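Local coordinates for protein putative regulator (Escherichia coli O6, PDB 3HFI) that is a putative transcriptional regulator whose UTRA domain, as in GntR-family relatives, probably binds a small effector molecule and so modulates DNA binding, at residues D63-N71 with E118-S126; N71-I81 with L91-S99. All blocks are in the same frame, centred on the assembly; numbering follows the deposited sequence.

Contact 1: D63-N71 with E118-S126; sequences DEKAMLIEN and ERGHFLDIS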
# COMPACT_ATOMS: atom_id res chain seq x y z
N ASP A 63 7.93 11.66 -16.01
CA ASP A 63 8.10 13.12 -16.11
C ASP A 63 6.76 13.88 -15.96
O ASP A 63 6.62 15.04 -16.39
CB ASP A 63 8.84 13.52 -17.41
CG ASP A 63 9.80 14.70 -17.21
OD1 ASP A 63 10.52 14.71 -16.20
OD2 ASP A 63 9.83 15.60 -18.08
N GLU A 64 5.77 13.22 -15.35
CA GLU A 64 4.62 13.91 -14.80
C GLU A 64 4.66 13.71 -13.27
O GLU A 64 4.97 12.61 -12.81
CB GLU A 64 3.33 13.34 -15.37
CG GLU A 64 2.08 14.16 -15.02
CD GLU A 64 0.80 13.33 -15.03
OE1 GLU A 64 0.31 13.00 -16.15
OE2 GLU A 64 0.31 13.00 -13.92
N LYS A 65 4.35 14.76 -12.52
CA LYS A 65 4.38 14.69 -11.05
C LYS A 65 3.18 13.89 -10.54
O LYS A 65 2.03 14.31 -10.72
CB LYS A 65 4.36 16.08 -10.42
CG LYS A 65 5.58 16.94 -10.76
CD LYS A 65 5.31 18.44 -10.55
CE LYS A 65 6.06 19.32 -11.59
NZ LYS A 65 7.44 19.66 -11.10
N ALA A 66 3.47 12.73 -9.93
CA ALA A 66 2.46 11.81 -9.40
C ALA A 66 2.03 12.22 -7.98
O ALA A 66 0.86 12.51 -7.76
CB ALA A 66 2.99 10.37 -9.39
N MET A 67 2.97 12.25 -7.04
CA MET A 67 2.59 12.45 -5.67
C MET A 67 3.66 13.16 -4.86
O MET A 67 4.85 13.12 -5.19
CB MET A 67 2.30 11.10 -5.03
CG MET A 67 3.46 10.14 -5.04
SD MET A 67 2.98 8.40 -4.70
CE MET A 67 2.71 7.86 -6.37
N LEU A 68 3.20 13.80 -3.78
CA LEU A 68 4.06 14.44 -2.79
C LEU A 68 4.03 13.60 -1.52
O LEU A 68 2.96 13.27 -1.02
CB LEU A 68 3.57 15.88 -2.56
CG LEU A 68 4.32 16.76 -1.57
CD1 LEU A 68 5.71 17.15 -2.08
CD2 LEU A 68 3.42 17.96 -1.40
N ILE A 69 5.20 13.21 -1.03
CA ILE A 69 5.35 12.33 0.10
C ILE A 69 6.09 13.06 1.20
O ILE A 69 7.17 13.61 0.95
CB ILE A 69 6.14 11.06 -0.26
CG1 ILE A 69 5.57 10.44 -1.57
CG2 ILE A 69 6.12 10.08 0.94
CD1 ILE A 69 6.33 9.22 -2.07
N GLU A 70 5.52 13.05 2.40
CA GLU A 70 6.17 13.57 3.62
C GLU A 70 6.36 12.42 4.57
O GLU A 70 5.38 11.88 5.11
CB GLU A 70 5.26 14.60 4.24
CG GLU A 70 5.05 15.73 3.33
CD GLU A 70 4.20 16.77 3.99
OE1 GLU A 70 2.95 16.64 3.91
OE2 GLU A 70 4.80 17.72 4.54
N ASN A 71 7.60 11.97 4.71
CA ASN A 71 7.94 10.88 5.59
C ASN A 71 8.44 11.43 6.94
O ASN A 71 9.19 12.41 6.98
CB ASN A 71 9.07 10.03 4.96
CG ASN A 71 8.74 9.51 3.61
OD1 ASN A 71 9.38 9.86 2.61
ND2 ASN A 71 7.78 8.60 3.56
N GLU A 118 1.02 25.69 -0.85
CA GLU A 118 2.40 25.26 -0.98
C GLU A 118 2.56 23.87 -1.56
O GLU A 118 3.47 23.62 -2.36
CB GLU A 118 3.06 25.26 0.38
CG GLU A 118 4.43 24.65 0.31
CD GLU A 118 5.21 24.81 1.57
OE1 GLU A 118 4.59 25.15 2.63
OE2 GLU A 118 6.44 24.59 1.49
N ARG A 119 1.75 22.93 -1.07
CA ARG A 119 1.68 21.59 -1.64
C ARG A 119 1.16 21.65 -3.03
O ARG A 119 1.62 20.90 -3.88
CB ARG A 119 0.74 20.71 -0.86
CG ARG A 119 1.30 20.25 0.41
CD ARG A 119 0.28 19.50 1.12
NE ARG A 119 0.90 19.08 2.34
CZ ARG A 119 0.53 19.45 3.55
NH1 ARG A 119 -0.54 20.25 3.74
NH2 ARG A 119 1.22 18.98 4.59
N GLY A 120 0.15 22.51 -3.22
CA GLY A 120 -0.45 22.74 -4.53
C GLY A 120 0.65 23.03 -5.50
O GLY A 120 0.73 22.42 -6.54
N HIS A 121 1.55 23.94 -5.11
CA HIS A 121 2.62 24.38 -5.98
C HIS A 121 3.54 23.22 -6.37
O HIS A 121 3.95 23.10 -7.50
CB HIS A 121 3.38 25.58 -5.37
CG HIS A 121 2.87 26.92 -5.85
ND1 HIS A 121 1.80 27.58 -5.26
CD2 HIS A 121 3.27 27.71 -6.88
CE1 HIS A 121 1.58 28.72 -5.90
N PHE A 122 3.81 22.33 -5.46
CA PHE A 122 4.62 21.18 -5.80
C PHE A 122 3.97 20.22 -6.80
O PHE A 122 4.67 19.57 -7.56
CB PHE A 122 5.00 20.42 -4.53
CG PHE A 122 5.92 21.19 -3.64
CD1 PHE A 122 7.17 21.56 -4.09
CD2 PHE A 122 5.54 21.54 -2.35
CE1 PHE A 122 8.04 22.28 -3.27
CE2 PHE A 122 6.40 22.24 -1.51
CZ PHE A 122 7.66 22.62 -1.97
N LEU A 123 2.65 20.12 -6.80
CA LEU A 123 1.93 19.17 -7.65
C LEU A 123 1.19 19.83 -8.82
O LEU A 123 0.58 19.16 -9.66
CB LEU A 123 0.92 18.41 -6.80
CG LEU A 123 1.52 17.43 -5.81
CD1 LEU A 123 0.44 16.91 -4.88
CD2 LEU A 123 2.18 16.29 -6.55
N ASP A 124 1.24 21.16 -8.86
CA ASP A 124 0.55 21.98 -9.84
C ASP A 124 -0.90 22.12 -9.54
O ASP A 124 -1.51 23.11 -9.85
CB ASP A 124 0.73 21.45 -11.24
CG ASP A 124 2.14 21.47 -11.66
OD1 ASP A 124 2.91 22.25 -11.08
OD2 ASP A 124 2.51 20.70 -12.55
N ILE A 125 -1.48 21.12 -8.92
CA ILE A 125 -2.86 21.26 -8.55
C ILE A 125 -3.20 22.73 -8.25
O ILE A 125 -2.39 23.49 -7.76
CB ILE A 125 -3.18 20.38 -7.32
N SER A 126 -4.42 23.11 -8.56
CA SER A 126 -4.93 24.39 -8.16
C SER A 126 -5.01 24.30 -6.67
O SER A 126 -5.57 23.36 -6.14
CB SER A 126 -6.30 24.70 -8.78
OG SER A 126 -7.26 23.74 -8.40
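Glu70 OE1 is gripped by two donors: Arg119 NH2 from the helix at 3.0 Å, and the indole NE1 of Trp152 on strand 144-153. The arginine bond is a salt bridge, with an N-H...O angle of 157° and the syn lone pair of OE1 in use. Only one arginine N-H is engaged, since Arg119 NE is 3.6 Å from Glu70 OE1, and the two planes stand 63° apart, so the groups do not meet as a flat two-bond pair. Tyr54 OH holds the other oxygen, OE2. In this antiparallel sheet of the UTRA domain, helix 117-123 lies across one face, its axis running at 141° to strand 65-71 and 8.8 Å from it at closest approach. Leu68 CG stands anti to the backbone N, which sends CD2 crosswise onto the aliphatic part of Arg119, 3.6 Å from its CG, and CD1 toward the CB of Phe122. Leu123 packs nearer the backbone of the strand: its CD1 lies 4.0 Å from Leu68 CB, while CD2 rests on the Met67-Leu68 peptide. Near the helix C-terminus, Lys65 lays CD 3.3 Å from the carbonyl O of Phe122, with Lys65 NZ still 5.2 Å from Asp124 OD1.

Contact 2: N71-I81 with L91-S99; sequences NRINIELCPGI and LFPTIESLS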
# COMPACT_ATOMS: atom_id res chain seq x y z
N ASN A 71 7.60 11.97 4.71
CA ASN A 71 7.94 10.88 5.59
C ASN A 71 8.44 11.43 6.94
O ASN A 71 9.19 12.41 6.98
CB ASN A 71 9.07 10.03 4.96
CG ASN A 71 8.74 9.51 3.61
OD1 ASN A 71 9.38 9.86 2.61
ND2 ASN A 71 7.78 8.60 3.56
N ARG A 72 8.06 10.79 8.04
CA ARG A 72 8.59 11.09 9.33
C ARG A 72 9.07 9.77 9.94
O ARG A 72 8.31 8.83 10.13
CB ARG A 72 7.51 11.71 10.17
CG ARG A 72 7.29 13.19 9.87
CD ARG A 72 6.10 13.73 10.52
NE ARG A 72 5.96 15.19 10.33
CZ ARG A 72 5.17 15.74 9.41
NH1 ARG A 72 4.51 14.99 8.55
NH2 ARG A 72 5.07 17.04 9.30
N ILE A 73 10.36 9.74 10.25
CA ILE A 73 11.13 8.53 10.54
C ILE A 73 11.72 8.56 11.95
O ILE A 73 12.36 9.56 12.33
CB ILE A 73 12.29 8.37 9.52
CG1 ILE A 73 11.72 8.26 8.09
CG2 ILE A 73 13.05 7.12 9.85
CD1 ILE A 73 12.47 9.10 7.05
N ASN A 74 11.49 7.49 12.73
CA ASN A 74 12.12 7.34 14.03
C ASN A 74 13.59 6.99 13.82
O ASN A 74 13.95 5.85 13.52
CB ASN A 74 11.44 6.22 14.81
CG ASN A 74 12.02 6.05 16.17
OD1 ASN A 74 12.94 6.76 16.57
ND2 ASN A 74 11.47 5.12 16.92
N ILE A 75 14.45 7.96 13.99
CA ILE A 75 15.87 7.80 13.69
C ILE A 75 16.63 6.95 14.73
O ILE A 75 17.67 6.37 14.42
CB ILE A 75 16.55 9.18 13.47
CG1 ILE A 75 16.41 10.12 14.64
CG2 ILE A 75 15.90 9.91 12.33
CD1 ILE A 75 16.51 11.61 14.16
N GLU A 76 16.06 6.79 15.92
CA GLU A 76 16.68 5.93 16.95
C GLU A 76 16.83 4.49 16.49
O GLU A 76 17.72 3.79 16.92
CB GLU A 76 15.86 5.94 18.22
CG GLU A 76 15.39 7.36 18.68
CD GLU A 76 16.49 8.41 18.70
OE1 GLU A 76 17.65 8.07 19.10
OE2 GLU A 76 16.19 9.59 18.32
N LEU A 77 15.97 4.06 15.56
CA LEU A 77 15.99 2.70 15.06
C LEU A 77 16.93 2.48 13.87
O LEU A 77 17.20 1.32 13.54
CB LEU A 77 14.53 2.33 14.64
CG LEU A 77 13.56 2.23 15.82
CD1 LEU A 77 12.07 1.97 15.36
CD2 LEU A 77 14.14 1.06 16.77
N CYS A 78 17.38 3.56 13.22
CA CYS A 78 18.30 3.51 12.08
C CYS A 78 19.39 4.54 12.25
O CYS A 78 19.33 5.65 11.65
CB CYS A 78 17.65 3.67 10.71
SG CYS A 78 16.00 4.23 10.68
N PRO A 79 20.40 4.17 13.05
CA PRO A 79 21.69 4.84 13.16
C PRO A 79 22.23 5.11 11.77
O PRO A 79 22.39 4.15 10.98
CB PRO A 79 22.56 3.83 13.93
CG PRO A 79 21.56 2.96 14.69
CD PRO A 79 20.39 2.87 13.78
N GLY A 80 22.39 6.42 11.46
CA GLY A 80 23.05 6.89 10.23
C GLY A 80 22.14 7.51 9.18
O GLY A 80 22.64 8.11 8.20
N ILE A 81 20.82 7.39 9.39
CA ILE A 81 19.85 7.71 8.35
C ILE A 81 19.88 9.21 8.02
O ILE A 81 19.54 9.63 6.89
CB ILE A 81 18.39 7.31 8.79
CG1 ILE A 81 17.38 7.47 7.64
CG2 ILE A 81 17.95 8.12 10.06
CD1 ILE A 81 16.90 6.18 6.94
N LEU A 91 14.51 5.10 0.11
CA LEU A 91 14.25 5.34 1.53
C LEU A 91 14.10 4.04 2.29
O LEU A 91 14.83 3.82 3.24
CB LEU A 91 12.99 6.19 1.72
CG LEU A 91 12.56 6.43 3.14
CD1 LEU A 91 13.71 7.03 4.03
CD2 LEU A 91 11.35 7.32 3.12
N PHE A 92 13.18 3.18 1.87
CA PHE A 92 12.84 2.02 2.66
C PHE A 92 13.91 0.91 2.68
O PHE A 92 14.22 0.38 3.75
CB PHE A 92 11.44 1.56 2.32
CG PHE A 92 10.41 2.54 2.78
CD1 PHE A 92 10.04 2.61 4.12
CD2 PHE A 92 9.87 3.46 1.91
CE1 PHE A 92 9.12 3.56 4.58
CE2 PHE A 92 8.91 4.40 2.36
CZ PHE A 92 8.55 4.44 3.70
N PRO A 93 14.55 0.63 1.54
CA PRO A 93 15.74 -0.20 1.57
C PRO A 93 16.78 0.30 2.52
O PRO A 93 17.42 -0.50 3.20
CB PRO A 93 16.26 -0.11 0.13
CG PRO A 93 14.99 0.05 -0.69
CD PRO A 93 14.16 0.98 0.16
N THR A 94 16.94 1.63 2.62
CA THR A 94 17.93 2.20 3.49
C THR A 94 17.57 2.05 4.97
O THR A 94 18.44 1.82 5.82
CB THR A 94 18.21 3.70 3.15
OG1 THR A 94 18.60 3.83 1.77
CG2 THR A 94 19.31 4.27 4.02
N ILE A 95 16.30 2.23 5.29
CA ILE A 95 15.77 1.99 6.63
C ILE A 95 16.12 0.54 7.01
O ILE A 95 16.66 0.30 8.09
CB ILE A 95 14.24 2.30 6.65
CG1 ILE A 95 14.04 3.84 6.58
CG2 ILE A 95 13.52 1.68 7.84
CD1 ILE A 95 12.55 4.31 6.51
N GLU A 96 15.90 -0.39 6.08
CA GLU A 96 16.12 -1.80 6.35
C GLU A 96 17.59 -2.11 6.56
O GLU A 96 17.90 -2.76 7.54
CB GLU A 96 15.50 -2.70 5.26
CG GLU A 96 13.97 -2.75 5.29
CD GLU A 96 13.41 -3.84 4.42
OE1 GLU A 96 14.10 -4.20 3.45
OE2 GLU A 96 12.33 -4.41 4.71
N SER A 97 18.48 -1.60 5.70
CA SER A 97 19.90 -1.80 5.92
C SER A 97 20.43 -1.27 7.22
O SER A 97 21.19 -1.96 7.92
CB SER A 97 20.78 -1.14 4.83
OG SER A 97 20.36 -1.44 3.52
N LEU A 98 20.14 -0.01 7.49
CA LEU A 98 20.63 0.64 8.68
C LEU A 98 20.06 0.06 9.97
O LEU A 98 20.74 0.04 10.97
CB LEU A 98 20.35 2.14 8.63
CG LEU A 98 21.05 2.92 7.52
CD1 LEU A 98 20.73 4.40 7.65
CD2 LEU A 98 22.53 2.69 7.52
N SER A 99 18.82 -0.38 9.97
CA SER A 99 18.22 -0.98 11.16
C SER A 99 18.61 -2.46 11.32
O SER A 99 18.57 -3.02 12.41
CB SER A 99 16.70 -0.86 11.03
OG SER A 99 16.22 -1.50 9.85
O HOH W 1 17.40 -1.17 14.45
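Leu98 meets the Cys78-Ile81 turn with every carbon beyond its backbone. Its CB lies 3.7 Å from Cys78 CB; CB, CG and CD2 all lie near the carbonyl O of Pro79. CG is anti to the carbonyl carbon (chi1 -64°), and the CD1 branch, extended in its second torsion, reaches the last residue of the turn, 3.5 Å from Ile81 N. The same methyl packs on Gly80 C and on Ile81 CB. This is a type II turn, closed by the bond from Ile81 N to Cys78 O, and Gly80 has the positive phi (109°) that suits glycine at its third position.

Further toward the helix start, Ile81 CD1 crosses obliquely onto Ile95 CG1 at 3.7 Å. Ile73 and Leu91 meet tip to tip through their CD1 methyls, 3.9 Å apart. The other methyl of Leu91, CD2, sits 3.3 Å from Asn71 OD1, an oxygen whose hydrogen bond comes from Arg57; Asn71 ND2 is satisfied by Glu147. At the helix C-terminus one water donates to Leu77 O (2.7 Å) and to Ser99 O, with no direct bond across. Ser99 OG bonds Ile95 O, from the face opposite to Ser99 N, and also accepts from Arg101 N just beyond the helix. The helix runs nearly parallel to strand 71-73 (4°, axes 12.0 Å apart), joined to it by a 3-10 segment, the turn and a further loop, and lies over the sheet, where Ile95 also packs on Val146 of strand 144-153; this is consistent with the alpha+beta build of the UTRA domain, helices packed on an antiparallel sheet.

Contacts 1 and 2 share strand 65-73 and Asn71, yet their centres lie 24 Å apart on opposite sides of the chain's centre. They bring helices to opposite ends of that strand, helix 117-123 along residues 65-70 and helix 91-99 at its C-terminal end. In both, the buried residues lie on the sheet side (Leu68, Glu70 and Leu123; Asn71, Ile73, Leu91 and Ile95), while exposed Asp124 and Pro79 mark the rims. Contact 1 adds to its leucine packing a salt bridge between a buried glutamate and a partly exposed arginine. In contact 2 the loop and turn beyond the strand do most of the packing, with no direct hydrogen bond and one bridging water.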